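Local coordinates for protein phosphoheptose isomerase (Neisseria gonorrhoeae, PDB 5I01) that catalyses, as a zinc-binding homotetramer, the isomerisation of sedoheptulose 7-phosphate to D-glycero-D-manno-heptose 7-phosphate, the first step of heptose biosynthesis, at residues 47-58 with 79-87; 108-119 with 136-147. The protein carries 1 engineered substitution. All coordinates share one frame; numbering follows the deposited sequence.

Interaction 1: residues 47-58 with 79-87; sequences GKILACGNGGSA and LAAVALTTD
Ala80 brings its methyl carbon CB to within 3.5 Å of Lys48 CB, just before the two chains run parallel as neighbouring strands, and its carbonyl O takes the N-H of Ile49. Ala81 pairs with Ile49, both side chains on the face that helix 56-69 covers through Phe64 and Met68. Val82 follows on the other face: its N reaches Ile49 O at 3.0 Å and its O receives Ala51 N at 3.1 Å. Its side chain lies alongside that of Leu50, pointing the same way, with Leu50 CD2 4.1 Å from Val82 CB; Leu111 of helix 105-111 lies beside Val82. Ala83 pairs with Ala51, their methyls on the same face as Ile49 and Ala81. The ladder ends at Leu84, whose N gives an almost straight bond (176°) to Ala51 O, 2.8 Å away. Thr85 turns its side chain back toward the first segment. With chi1 at 57°, OG1 sits between the backbone N and carbonyl carbon, and CG2 is left to reach Gly53 O at 3.3 Å; OG1 itself makes a weak bond to Ala58 O. Four main-chain bonds thus fix the strand outermost within this chain to strand 49-52, while Thr85 leans on the glycine-rich turn by CH contacts and one weak bond; Asn54, Gly55 and Gly56 of that turn are predicted to bind substrate.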
loop_
_atom_site.group_PDB
_atom_site.type_symbol
_atom_site.label_atom_id
_atom_site.label_comp_id
_atom_site.label_asym_id
_atom_site.label_seq_id
_atom_site.Cartn_x
_atom_site.Cartn_y
_atom_site.Cartn_z
ATOM N N GLY A 47 8.693 -22.041 -8.849
ATOM C CA GLY A 47 9.314 -20.728 -8.652
ATOM C C GLY A 47 8.266 -19.634 -8.481
ATOM O O GLY A 47 7.044 -19.896 -8.546
ATOM N N LYS A 48 8.750 -18.409 -8.260
ATOM C CA LYS A 48 7.889 -17.230 -8.161
ATOM C C LYS A 48 8.423 -16.057 -8.980
ATOM O O LYS A 48 9.593 -16.029 -9.340
ATOM C CB LYS A 48 7.666 -16.835 -6.694
ATOM C CG LYS A 48 8.903 -16.471 -5.896
ATOM C CD LYS A 48 8.551 -16.382 -4.407
ATOM C CE LYS A 48 9.749 -16.068 -3.534
ATOM N NZ LYS A 48 10.856 -17.051 -3.705
ATOM N N ILE A 49 7.530 -15.114 -9.290
ATOM C CA ILE A 49 7.869 -13.897 -10.017
ATOM C C ILE A 49 7.790 -12.691 -9.080
ATOM O O ILE A 49 6.767 -12.462 -8.454
ATOM C CB ILE A 49 6.934 -13.657 -11.231
ATOM C CG1 ILE A 49 6.919 -14.887 -12.155
ATOM C CG2 ILE A 49 7.372 -12.424 -12.015
ATOM C CD1 ILE A 49 5.682 -15.731 -12.029
ATOM N N LEU A 50 8.881 -11.927 -9.003
ATOM C CA LEU A 50 8.911 -10.641 -8.315
ATOM C C LEU A 50 8.799 -9.527 -9.352
ATOM O O LEU A 50 9.433 -9.610 -10.402
ATOM C CB LEU A 50 10.210 -10.495 -7.532
ATOM C CG LEU A 50 10.590 -11.678 -6.642
ATOM C CD1 LEU A 50 11.861 -11.340 -5.869
ATOM C CD2 LEU A 50 9.459 -12.037 -5.687
ATOM N N ALA A 51 7.993 -8.501 -9.063
ATOM C CA ALA A 51 7.837 -7.346 -9.956
ATOM C C ALA A 51 8.204 -6.068 -9.222
ATOM O O ALA A 51 7.922 -5.941 -8.031
ATOM C CB ALA A 51 6.417 -7.261 -10.473
ATOM N N CYS A 52 8.845 -5.136 -9.924
ATOM C CA CYS A 52 9.119 -3.816 -9.361
ATOM C C CYS A 52 9.187 -2.703 -10.420
ATOM O O CYS A 52 9.391 -2.965 -11.613
ATOM C CB CYS A 52 10.414 -3.845 -8.555
ATOM S SG CYS A 52 11.907 -3.908 -9.562
ATOM N N GLY A 53 9.036 -1.464 -9.952
ATOM C CA GLY A 53 9.028 -0.288 -10.811
ATOM C C GLY A 53 8.646 0.952 -10.024
ATOM O O GLY A 53 8.223 0.825 -8.871
ATOM N N ASN A 54 8.809 2.134 -10.635
ATOM C CA ASN A 54 8.475 3.431 -9.999
ATOM C C ASN A 54 7.287 4.146 -10.644
ATOM O O ASN A 54 7.071 4.031 -11.850
ATOM C CB ASN A 54 9.685 4.386 -10.049
ATOM C CG ASN A 54 10.872 3.873 -9.252
ATOM O OD1 ASN A 54 10.764 3.623 -8.053
ATOM N ND2 ASN A 54 12.008 3.716 -9.914
ATOM N N GLY A 55 6.540 4.910 -9.847
ATOM C CA GLY A 55 5.460 5.763 -10.366
ATOM C C GLY A 55 4.327 4.971 -10.981
ATOM O O GLY A 55 3.750 4.090 -10.339
ATOM N N GLY A 56 4.011 5.266 -12.236
ATOM C CA GLY A 56 3.047 4.464 -12.994
ATOM C C GLY A 56 3.460 3.005 -13.118
ATOM O O GLY A 56 2.613 2.119 -13.222
ATOM N N SER A 57 4.760 2.748 -13.103
ATOM C CA SER A 57 5.262 1.381 -13.174
ATOM C C SER A 57 5.111 0.612 -11.870
ATOM O O SER A 57 5.146 -0.622 -11.889
ATOM C CB SER A 57 6.719 1.375 -13.602
ATOM O OG SER A 57 6.884 2.127 -14.792
ATOM N N ALA A 58 4.968 1.322 -10.747
ATOM C CA ALA A 58 4.682 0.684 -9.458
ATOM C C ALA A 58 3.266 0.170 -9.477
ATOM O O ALA A 58 3.008 -0.932 -9.033
ATOM C CB ALA A 58 4.880 1.656 -8.300
ATOM N N LEU A 79 -1.271 -18.153 -8.607
ATOM C CA LEU A 79 0.124 -18.252 -9.073
ATOM C C LEU A 79 1.061 -17.417 -8.204
ATOM O O LEU A 79 0.672 -16.358 -7.703
ATOM C CB LEU A 79 0.223 -17.758 -10.516
ATOM C CG LEU A 79 -0.607 -18.522 -11.547
ATOM C CD1 LEU A 79 -0.655 -17.776 -12.878
ATOM C CD2 LEU A 79 -0.053 -19.933 -11.727
ATOM N N ALA A 80 2.301 -17.871 -8.066
ATOM C CA ALA A 80 3.266 -17.224 -7.173
ATOM C C ALA A 80 3.827 -15.937 -7.776
ATOM O O ALA A 80 4.715 -15.980 -8.633
ATOM C CB ALA A 80 4.397 -18.188 -6.819
ATOM N N ALA A 81 3.294 -14.796 -7.335
ATOM C CA ALA A 81 3.800 -13.499 -7.771
ATOM C C ALA A 81 3.633 -12.425 -6.699
ATOM O O ALA A 81 2.534 -12.254 -6.163
ATOM C CB ALA A 81 3.126 -13.070 -9.058
ATOM N N VAL A 82 4.731 -11.715 -6.402
ATOM C CA VAL A 82 4.783 -10.665 -5.380
ATOM C C VAL A 82 5.265 -9.351 -6.018
ATOM O O VAL A 82 6.308 -9.316 -6.654
ATOM C CB VAL A 82 5.753 -11.058 -4.233
ATOM C CG1 VAL A 82 5.747 -10.017 -3.114
ATOM C CG2 VAL A 82 5.401 -12.430 -3.670
ATOM N N ALA A 83 4.515 -8.273 -5.856
ATOM C CA ALA A 83 5.012 -6.961 -6.240
ATOM C C ALA A 83 5.863 -6.458 -5.087
ATOM O O ALA A 83 5.448 -6.537 -3.942
ATOM C CB ALA A 83 3.854 -6.008 -6.502
ATOM N N LEU A 84 7.042 -5.927 -5.391
ATOM C CA LEU A 84 7.940 -5.376 -4.368
ATOM C C LEU A 84 7.687 -3.897 -4.077
ATOM O O LEU A 84 8.472 -3.255 -3.384
ATOM C CB LEU A 84 9.392 -5.557 -4.803
ATOM C CG LEU A 84 9.834 -6.963 -5.191
ATOM C CD1 LEU A 84 11.291 -6.908 -5.606
ATOM C CD2 LEU A 84 9.640 -7.950 -4.050
ATOM N N THR A 85 6.573 -3.364 -4.563
ATOM C CA THR A 85 6.276 -1.937 -4.484
ATOM C C THR A 85 5.100 -1.630 -3.554
ATOM O O THR A 85 4.579 -0.542 -3.612
ATOM C CB THR A 85 5.939 -1.397 -5.902
ATOM O OG1 THR A 85 4.838 -2.128 -6.452
ATOM C CG2 THR A 85 7.131 -1.545 -6.837
ATOM N N THR A 86 4.689 -2.579 -2.711
ATOM C CA THR A 86 3.474 -2.445 -1.895
ATOM C C THR A 86 3.724 -2.228 -0.390
ATOM O O THR A 86 2.964 -1.491 0.261
ATOM C CB THR A 86 2.568 -3.688 -2.027
ATOM O OG1 THR A 86 3.287 -4.856 -1.634
ATOM C CG2 THR A 86 2.060 -3.864 -3.443
ATOM N N ASP A 87 4.739 -2.887 0.173
ATOM C CA ASP A 87 5.034 -2.761 1.617
ATOM C C ASP A 87 5.677 -1.401 1.929
ATOM O O ASP A 87 6.882 -1.194 1.722
ATOM C CB ASP A 87 5.923 -3.918 2.135
ATOM C CG ASP A 87 5.955 -4.003 3.674
ATOM O OD1 ASP A 87 5.431 -3.089 4.344
ATOM O OD2 ASP A 87 6.514 -4.985 4.219
#

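Interaction 2: residues 108-119 with 136-147; sequences VRALGRAGDVLV and AAHERDMHVIAL
A bend at chi2 (-60°) followed by an extended chi3 carries the Arg140 guanidinium from the end of helix 128-139 to the last turn of helix 105-111, where it crosses the Arg109 side chain at about a right angle. Met142 is folded at chi3 (63°), which brings its CE methyl against the start of strand 117-122, near Leu118 N. Arg140 NH1 grips Arg109 O at 2.6 Å and reaches Gly112 O at 3.3 Å, while NH2 adds a weak bond to Arg109 O; Arg109 CG lies over one face of the group. Gly112 O takes Arg113 NH1 as well, the two arginines approaching from opposite faces of its carbonyl plane. Arg109 turns its own NE to Glu78 of the second subunit. Met142 packs between helix 105-111 and strand 117-122: SD meets Val108 CG1 and Gly112 CA, both at 3.9 Å, CE rests on Asp116 CB, and CG is tight against Arg113 O at 3.1 Å. Nearby, Leu118 CD2 touches Ala137 CB at 3.7 Å. A Schellman motif ends helix 128-139 and sends the chain into strand 143-149, while Asp141 O receives Gly115 N. Asp116 O, His143 O and Leu118 O accept the bonds between parallel strands 117-122 and 143-149, which helix 128-139 links as a beta-alpha-beta unit, and Val119 CG1 meets Leu147 CD1 on the face packed by helix 29-44. Two guanidinium groups sharing the Gly112 carbonyl probably suit the partial negative charge of this helix end; polar bonds tie the outer end of the unit, and apolar contacts of Met142, Val108 and Leu118 pack its inner side.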
loop_
_atom_site.group_PDB
_atom_site.type_symbol
_atom_site.label_atom_id
_atom_site.label_comp_id
_atom_site.label_asym_id
_atom_site.label_seq_id
_atom_site.Cartn_x
_atom_site.Cartn_y
_atom_site.Cartn_z
ATOM N N VAL A 108 14.594 -8.278 -3.014
ATOM C CA VAL A 108 15.020 -9.377 -3.895
ATOM C C VAL A 108 15.952 -10.308 -3.124
ATOM O O VAL A 108 15.780 -11.519 -3.178
ATOM C CB VAL A 108 15.694 -8.868 -5.192
ATOM C CG1 VAL A 108 16.274 -10.020 -5.998
ATOM C CG2 VAL A 108 14.697 -8.095 -6.052
ATOM N N ARG A 109 16.915 -9.738 -2.396
ATOM C CA ARG A 109 17.779 -10.524 -1.496
ATOM C C ARG A 109 17.007 -11.257 -0.383
ATOM O O ARG A 109 17.392 -12.352 -0.012
ATOM C CB ARG A 109 18.914 -9.670 -0.898
ATOM C CG ARG A 109 20.113 -9.494 -1.828
ATOM C CD ARG A 109 21.342 -8.944 -1.111
ATOM N NE ARG A 109 21.213 -7.515 -0.802
ATOM C CZ ARG A 109 21.381 -6.501 -1.670
ATOM N NH1 ARG A 109 21.692 -6.718 -2.955
ATOM N NH2 ARG A 109 21.229 -5.240 -1.247
ATOM N N ALA A 110 15.928 -10.670 0.132
ATOM C CA ALA A 110 15.046 -11.363 1.088
ATOM C C ALA A 110 14.285 -12.535 0.460
ATOM O O ALA A 110 14.420 -13.679 0.900
ATOM C CB ALA A 110 14.055 -10.389 1.699
ATOM N N LEU A 111 13.493 -12.235 -0.570
ATOM C CA LEU A 111 12.520 -13.186 -1.125
ATOM C C LEU A 111 13.044 -14.101 -2.231
ATOM O O LEU A 111 12.585 -15.227 -2.350
ATOM C CB LEU A 111 11.296 -12.430 -1.651
ATOM C CG LEU A 111 10.582 -11.519 -0.645
ATOM C CD1 LEU A 111 9.363 -10.885 -1.288
ATOM C CD2 LEU A 111 10.177 -12.271 0.615
ATOM N N GLY A 112 13.978 -13.617 -3.042
ATOM C CA GLY A 112 14.400 -14.313 -4.261
ATOM C C GLY A 112 15.127 -15.619 -4.015
ATOM O O GLY A 112 15.804 -15.787 -2.998
ATOM N N ARG A 113 14.949 -16.563 -4.928
ATOM C CA ARG A 113 15.717 -17.809 -4.917
ATOM C C ARG A 113 16.142 -18.097 -6.350
ATOM O O ARG A 113 15.706 -17.422 -7.275
ATOM C CB ARG A 113 14.896 -18.973 -4.359
ATOM C CG ARG A 113 14.336 -18.776 -2.955
ATOM C CD ARG A 113 15.383 -18.951 -1.860
ATOM N NE ARG A 113 14.764 -18.980 -0.523
ATOM C CZ ARG A 113 14.616 -17.935 0.309
ATOM N NH1 ARG A 113 15.051 -16.708 0.004
ATOM N NH2 ARG A 113 14.023 -18.128 1.487
ATOM N N ALA A 114 17.008 -19.090 -6.522
ATOM C CA ALA A 114 17.460 -19.511 -7.850
ATOM C C ALA A 114 16.276 -20.019 -8.658
ATOM O O ALA A 114 15.424 -20.745 -8.126
ATOM C CB ALA A 114 18.514 -20.601 -7.730
ATOM N N GLY A 115 16.214 -19.611 -9.927
ATOM C CA GLY A 115 15.107 -19.974 -10.822
ATOM C C GLY A 115 13.907 -19.028 -10.845
ATOM O O GLY A 115 13.100 -19.123 -11.768
ATOM N N ASP A 116 13.771 -18.136 -9.849
ATOM C CA ASP A 116 12.689 -17.136 -9.811
ATOM C C ASP A 116 12.881 -16.101 -10.917
ATOM O O ASP A 116 13.895 -16.103 -11.618
ATOM C CB ASP A 116 12.635 -16.403 -8.458
ATOM C CG ASP A 116 12.138 -17.273 -7.318
ATOM O OD1 ASP A 116 11.459 -18.291 -7.572
ATOM O OD2 ASP A 116 12.417 -16.914 -6.150
ATOM N N VAL A 117 11.897 -15.225 -11.077
ATOM C CA VAL A 117 11.914 -14.240 -12.142
ATOM C C VAL A 117 11.635 -12.849 -11.584
ATOM O O VAL A 117 10.684 -12.666 -10.841
ATOM C CB VAL A 117 10.910 -14.619 -13.246
ATOM C CG1 VAL A 117 10.669 -13.467 -14.208
ATOM C CG2 VAL A 117 11.427 -15.835 -13.997
ATOM N N LEU A 118 12.501 -11.899 -11.929
ATOM C CA LEU A 118 12.294 -10.502 -11.653
ATOM C C LEU A 118 11.790 -9.836 -12.915
ATOM O O LEU A 118 12.434 -9.921 -13.971
ATOM C CB LEU A 118 13.595 -9.834 -11.219
ATOM C CG LEU A 118 13.574 -8.316 -10.965
ATOM C CD1 LEU A 118 12.601 -7.973 -9.855
ATOM C CD2 LEU A 118 14.953 -7.779 -10.627
ATOM N N VAL A 119 10.650 -9.160 -12.790
ATOM C CA VAL A 119 10.130 -8.294 -13.826
ATOM C C VAL A 119 10.403 -6.880 -13.387
ATOM O O VAL A 119 9.731 -6.375 -12.506
ATOM C CB VAL A 119 8.622 -8.504 -14.046
ATOM C CG1 VAL A 119 8.074 -7.508 -15.066
ATOM C CG2 VAL A 119 8.352 -9.942 -14.482
ATOM N N ALA A 136 20.983 -7.719 -8.020
ATOM C CA ALA A 136 20.630 -8.680 -6.972
ATOM C C ALA A 136 19.995 -9.947 -7.526
ATOM O O ALA A 136 20.271 -11.036 -7.028
ATOM C CB ALA A 136 19.708 -8.045 -5.955
ATOM N N ALA A 137 19.147 -9.793 -8.546
ATOM C CA ALA A 137 18.541 -10.925 -9.236
ATOM C C ALA A 137 19.602 -11.780 -9.941
ATOM O O ALA A 137 19.535 -13.020 -9.905
ATOM C CB ALA A 137 17.504 -10.443 -10.235
ATOM N N HIS A 138 20.578 -11.128 -10.575
ATOM C CA HIS A 138 21.668 -11.873 -11.209
ATOM C C HIS A 138 22.499 -12.630 -10.169
ATOM O O HIS A 138 22.705 -13.833 -10.322
ATOM C CB HIS A 138 22.534 -10.982 -12.106
ATOM C CG HIS A 138 21.905 -10.679 -13.435
ATOM N ND1 HIS A 138 22.188 -9.535 -14.151
ATOM C CD2 HIS A 138 20.998 -11.368 -14.172
ATOM C CE1 HIS A 138 21.488 -9.533 -15.271
ATOM N NE2 HIS A 138 20.762 -10.636 -15.310
ATOM N N GLU A 139 22.912 -11.947 -9.100
ATOM C CA GLU A 139 23.632 -12.585 -7.976
ATOM C C GLU A 139 22.871 -13.766 -7.339
ATOM O O GLU A 139 23.506 -14.713 -6.872
ATOM C CB GLU A 139 24.036 -11.541 -6.908
ATOM C CG GLU A 139 25.241 -10.688 -7.326
ATOM C CD GLU A 139 25.331 -9.301 -6.665
ATOM O OE1 GLU A 139 24.316 -8.786 -6.131
ATOM O OE2 GLU A 139 26.439 -8.704 -6.703
ATOM N N ARG A 140 21.533 -13.727 -7.352
ATOM C CA ARG A 140 20.719 -14.871 -6.904
ATOM C C ARG A 140 20.414 -15.943 -7.946
ATOM O O ARG A 140 19.641 -16.854 -7.650
ATOM C CB ARG A 140 19.374 -14.406 -6.315
ATOM C CG ARG A 140 19.425 -13.971 -4.873
ATOM C CD ARG A 140 19.889 -15.061 -3.912
ATOM N NE ARG A 140 20.392 -14.406 -2.716
ATOM C CZ ARG A 140 19.633 -13.928 -1.739
ATOM N NH1 ARG A 140 18.308 -14.061 -1.772
ATOM N NH2 ARG A 140 20.207 -13.321 -0.708
ATOM N N ASP A 141 21.000 -15.851 -9.140
ATOM C CA ASP A 141 20.714 -16.787 -10.245
ATOM C C ASP A 141 19.224 -16.838 -10.639
ATOM O O ASP A 141 18.643 -17.919 -10.863
ATOM C CB ASP A 141 21.276 -18.183 -9.925
ATOM C CG ASP A 141 22.776 -18.166 -9.713
ATOM O OD1 ASP A 141 23.522 -17.800 -10.650
ATOM O OD2 ASP A 141 23.215 -18.518 -8.608
ATOM N N MET A 142 18.628 -15.646 -10.706
ATOM C CA MET A 142 17.269 -15.444 -11.199
ATOM C C MET A 142 17.356 -14.869 -12.608
ATOM O O MET A 142 18.294 -14.139 -12.928
ATOM C CB MET A 142 16.514 -14.436 -10.326
ATOM C CG MET A 142 16.267 -14.839 -8.883
ATOM S SD MET A 142 15.732 -13.427 -7.872
ATOM C CE MET A 142 14.194 -12.965 -8.644
ATOM N N HIS A 143 16.360 -15.170 -13.434
ATOM C CA HIS A 143 16.263 -14.597 -14.780
ATOM C C HIS A 143 15.477 -13.293 -14.708
ATOM O O HIS A 143 14.696 -13.094 -13.779
ATOM C CB HIS A 143 15.609 -15.586 -15.733
ATOM C CG HIS A 143 16.202 -16.959 -15.665
ATOM N ND1 HIS A 143 17.548 -17.195 -15.836
ATOM C CD2 HIS A 143 15.637 -18.165 -15.423
ATOM C CE1 HIS A 143 17.787 -18.489 -15.712
ATOM N NE2 HIS A 143 16.643 -19.101 -15.465
ATOM N N VAL A 144 15.690 -12.406 -15.674
ATOM C CA VAL A 144 15.107 -11.059 -15.637
ATOM C C VAL A 144 14.260 -10.812 -16.881
ATOM O O VAL A 144 14.617 -11.249 -17.974
ATOM C CB VAL A 144 16.199 -9.969 -15.471
ATOM C CG1 VAL A 144 15.615 -8.558 -15.477
ATOM C CG2 VAL A 144 16.941 -10.189 -14.165
ATOM N N ILE A 145 13.117 -10.148 -16.691
ATOM C CA ILE A 145 12.302 -9.642 -17.791
ATOM C C ILE A 145 12.191 -8.140 -17.585
ATOM O O ILE A 145 11.574 -7.683 -16.623
ATOM C CB ILE A 145 10.902 -10.289 -17.838
ATOM C CG1 ILE A 145 11.024 -11.793 -18.085
ATOM C CG2 ILE A 145 10.025 -9.644 -18.921
ATOM C CD1 ILE A 145 9.761 -12.573 -17.790
ATOM N N ALA A 146 12.808 -7.380 -18.481
ATOM C CA ALA A 146 12.822 -5.933 -18.382
ATOM C C ALA A 146 11.723 -5.361 -19.263
ATOM O O ALA A 146 11.649 -5.692 -20.448
ATOM C CB ALA A 146 14.176 -5.393 -18.812
ATOM N N LEU A 147 10.866 -4.521 -18.675
ATOM C CA LEU A 147 9.925 -3.712 -19.430
ATOM C C LEU A 147 10.479 -2.294 -19.452
ATOM O O LEU A 147 10.424 -1.592 -18.437
ATOM C CB LEU A 147 8.520 -3.769 -18.810
ATOM C CG LEU A 147 7.704 -5.014 -19.194
ATOM C CD1 LEU A 147 8.349 -6.274 -18.626
ATOM C CD2 LEU A 147 6.267 -4.925 -18.722
#

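Overall arrangement
Interaction 1 closes along the chain before interaction 2 opens, and their centres lie about 12 Å apart in one five-stranded parallel sheet ordered 81-83, 49-52, 117-122, 143-149, 164-168. Strands 49-52 and 117-122 are direct neighbours, probably bonded from Leu50 N to Val117 O and from Val119 N to Leu50 O, so the two contacts supply four adjacent strands of the five. Near the N-terminal ends of these neighbours Lys48 reaches Asp116 in a salt bridge and also Leu111 O. Helix 105-111, whose end is part of interaction 2, also packs on Val82 and Leu84 of interaction 1, and both contacts touch the second subunit. At their C-terminal ends lie some predicted substrate-binding residues, among them Asn54 and Ser122.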